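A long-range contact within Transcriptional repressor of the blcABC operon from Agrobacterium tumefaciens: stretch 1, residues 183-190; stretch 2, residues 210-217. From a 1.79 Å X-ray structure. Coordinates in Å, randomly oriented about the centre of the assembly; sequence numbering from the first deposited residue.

Stretch 1 183-190: PLTSRSVA
Stretch 2 210-217: DDGQIREG

Two largely irregular segments of one chain meet here, burying 488 Å² summed over both sides. Stretch 1 has no regular helix or strand, but Thr 185 to Ser 188 forms a type I beta turn, with phi/psi of -72/-6 at Ser 186 and -106/-9 at Arg 187; its closing bond, Ser 188 N to Thr 185 O, is weak at 3.3 Å. Stretch 2 leaves a strand after Asp 211, passes through Gly 212 at 72/30, and continues as loop or turn through Gln 213 (-87/-9) and Ile 214 (-113/-48). Two pairs set the register: Ser 188 CA to Gln 213 CA at 4.1 Å and Leu 184 CA to Ile 214 CA at 5.7 Å. The CA vectors from Leu 184 to Val 189 and from Asp 211 to Glu 216 run in roughly opposite directions, without sheet pairing.

Consecutive carbonyls of stretch 2 accept hydrogen bonds from hydroxyls of the turn's end residues. Thr 185 (chi1 p) donates from OG1 to Gly 212 O at 2.7 Å, while the same OG1 accepts from Arg 187 N at 3.0 Å with an N-H...O angle of 154°. Ser 188 (chi1 m) donates from OG to Gln 213 O at 2.8 Å, and its OG accepts from both Leu 184 N and Thr 185 N, each at 2.9 Å, with angles of 138° and 163°. Each hydroxyl thus joins turn backbone to the facing loop.

The Gln 213 side chain accepts a second bond from stretch 1. Its CA-to-CB bond points sideways, but chi1 m, chi2 t and chi3 27° bring Gln 213 OE1 to 3.0 Å from Val 189 N, which donates at 145°; both side-chain polar atoms also bond elsewhere in the structure. Gln 213 N donates to Asp 210 OD1 at 2.6 Å (153°), tying the loop to the preceding strand.

Arg 187, with chi1 m, chi2 -102°, chi3 m and chi4 -171°, reaches Asp 211 (chi1 t, chi2 -12°). Arg 187 NH2 forms a salt bridge with Asp 211 OD2 at 3.0 Å, the carboxylate oxygen lying at the guanidinium edge near its plane. Arg 187 NE adds a weak bond to Asp 211 O at 3.3 Å. Water 2 accepts weakly from Arg 187 NH2 at 2.8 Å and donates to Asp 211 O at 3.2 Å. The positive phi of Gly 212 itself favours glycine; an ideal CB would lie 4.1 Å from Arg 187 CG, an ordinary contact.

At the exposed margin, Ser 186 OG (chi1 p) donates weakly to Glu 216 OE2 at 3.5 Å. Water 1 supplements this, accepting from Ser 186 N at 3.2 Å and donating weakly to Glu 216 OE2 at 2.6 Å. Apolar packing joins Leu 184 CD1 (m, t) to Ile 214 CD1 (m, m) at 3.7 Å.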

# COMPACT_ATOMS: atom_id res chain seq x y z
N PRO B 183 32.75 -17.95 17.03
CA PRO B 183 32.18 -19.19 16.49
C PRO B 183 31.40 -20.02 17.52
O PRO B 183 31.75 -20.03 18.70
CB PRO B 183 33.41 -19.97 16.01
CG PRO B 183 34.55 -19.40 16.80
CD PRO B 183 34.23 -17.95 16.98
N LEU B 184 30.35 -20.70 17.06
CA LEU B 184 29.62 -21.64 17.92
C LEU B 184 30.21 -23.04 17.79
O LEU B 184 30.20 -23.82 18.75
CB LEU B 184 28.13 -21.65 17.59
CG LEU B 184 27.36 -20.35 17.89
CD1 LEU B 184 25.85 -20.56 17.80
CD2 LEU B 184 27.73 -19.81 19.27
N THR B 185 30.70 -23.38 16.60
CA THR B 185 31.30 -24.69 16.35
C THR B 185 32.57 -24.48 15.54
O THR B 185 32.89 -23.35 15.18
CB THR B 185 30.35 -25.62 15.54
OG1 THR B 185 30.30 -25.18 14.18
CG2 THR B 185 28.94 -25.61 16.12
N SER B 186 33.29 -25.56 15.24
CA SER B 186 34.48 -25.48 14.42
C SER B 186 34.15 -25.21 12.95
O SER B 186 35.05 -25.00 12.14
CB SER B 186 35.30 -26.77 14.53
OG SER B 186 34.59 -27.87 14.00
N ARG B 187 32.87 -25.20 12.61
CA ARG B 187 32.46 -24.94 11.23
C ARG B 187 31.85 -23.56 11.06
O ARG B 187 31.60 -23.12 9.93
CB ARG B 187 31.43 -25.97 10.76
CG ARG B 187 31.77 -27.39 11.14
CD ARG B 187 32.34 -28.13 9.98
NE ARG B 187 31.44 -28.12 8.83
CZ ARG B 187 31.64 -28.84 7.73
NH1 ARG B 187 32.70 -29.64 7.66
NH2 ARG B 187 30.79 -28.77 6.72
N SER B 188 31.61 -22.86 12.16
CA SER B 188 31.01 -21.53 12.09
C SER B 188 31.86 -20.66 11.18
O SER B 188 33.07 -20.69 11.26
CB SER B 188 30.94 -20.90 13.47
OG SER B 188 30.07 -21.62 14.32
N VAL B 189 31.22 -19.87 10.33
CA VAL B 189 31.98 -19.00 9.43
C VAL B 189 32.88 -18.08 10.27
O VAL B 189 32.45 -17.53 11.28
CB VAL B 189 31.05 -18.25 8.46
CG1 VAL B 189 30.16 -17.28 9.20
CG2 VAL B 189 31.86 -17.55 7.40
N ALA B 190 34.14 -17.96 9.88
CA ALA B 190 35.15 -17.36 10.75
C ALA B 190 35.31 -15.85 10.60
O ALA B 190 35.95 -15.22 11.42
CB ALA B 190 36.50 -18.06 10.54
N ASP B 210 23.36 -23.95 6.03
CA ASP B 210 24.18 -23.94 7.25
C ASP B 210 24.63 -25.36 7.54
O ASP B 210 23.85 -26.17 8.03
CB ASP B 210 23.38 -23.40 8.44
CG ASP B 210 23.91 -23.91 9.78
OD1 ASP B 210 25.12 -24.17 9.89
OD2 ASP B 210 23.10 -24.05 10.74
N ASP B 211 25.88 -25.67 7.21
CA ASP B 211 26.36 -27.02 7.42
C ASP B 211 27.07 -27.10 8.77
O ASP B 211 28.30 -27.01 8.84
CB ASP B 211 27.30 -27.43 6.29
CG ASP B 211 27.62 -28.92 6.31
OD1 ASP B 211 27.30 -29.59 7.32
OD2 ASP B 211 28.19 -29.43 5.31
N GLY B 212 26.29 -27.26 9.83
CA GLY B 212 26.84 -27.47 11.16
C GLY B 212 27.50 -26.27 11.82
O GLY B 212 28.41 -26.43 12.63
N GLN B 213 27.03 -25.08 11.48
CA GLN B 213 27.57 -23.83 12.05
C GLN B 213 26.94 -23.42 13.38
O GLN B 213 27.41 -22.49 14.03
CB GLN B 213 27.46 -22.69 11.04
CG GLN B 213 28.24 -23.01 9.77
CD GLN B 213 28.46 -21.82 8.88
OE1 GLN B 213 28.49 -20.67 9.34
NE2 GLN B 213 28.60 -22.08 7.58
N ILE B 214 25.87 -24.11 13.77
CA ILE B 214 25.19 -23.85 15.04
C ILE B 214 25.35 -25.04 15.98
O ILE B 214 25.69 -24.90 17.16
CB ILE B 214 23.68 -23.61 14.83
CG1 ILE B 214 23.44 -22.35 14.01
CG2 ILE B 214 22.96 -23.56 16.18
CD1 ILE B 214 23.95 -21.08 14.68
N ARG B 215 25.09 -26.23 15.45
CA ARG B 215 25.33 -27.46 16.17
C ARG B 215 26.02 -28.45 15.26
O ARG B 215 25.64 -28.61 14.11
CB ARG B 215 24.03 -28.08 16.67
CG ARG B 215 23.50 -27.50 17.97
CD ARG B 215 22.70 -28.55 18.74
NE ARG B 215 21.97 -27.97 19.87
CZ ARG B 215 22.50 -27.68 21.04
NH1 ARG B 215 23.79 -27.90 21.27
NH2 ARG B 215 21.75 -27.15 22.00
N GLU B 216 27.04 -29.13 15.78
CA GLU B 216 27.69 -30.17 15.00
C GLU B 216 26.66 -31.24 14.64
O GLU B 216 25.85 -31.66 15.47
CB GLU B 216 28.85 -30.77 15.79
CG GLU B 216 29.75 -29.70 16.42
CD GLU B 216 31.21 -30.10 16.43
OE1 GLU B 216 31.54 -31.12 17.07
OE2 GLU B 216 32.02 -29.39 15.80
N GLY B 217 26.68 -31.65 13.38
CA GLY B 217 25.78 -32.67 12.89
C GLY B 217 24.42 -32.17 12.45
O GLY B 217 23.61 -32.95 11.95
O HOH W 1 32.42 -27.55 17.59
O HOH W 2 30.27 -26.00 6.48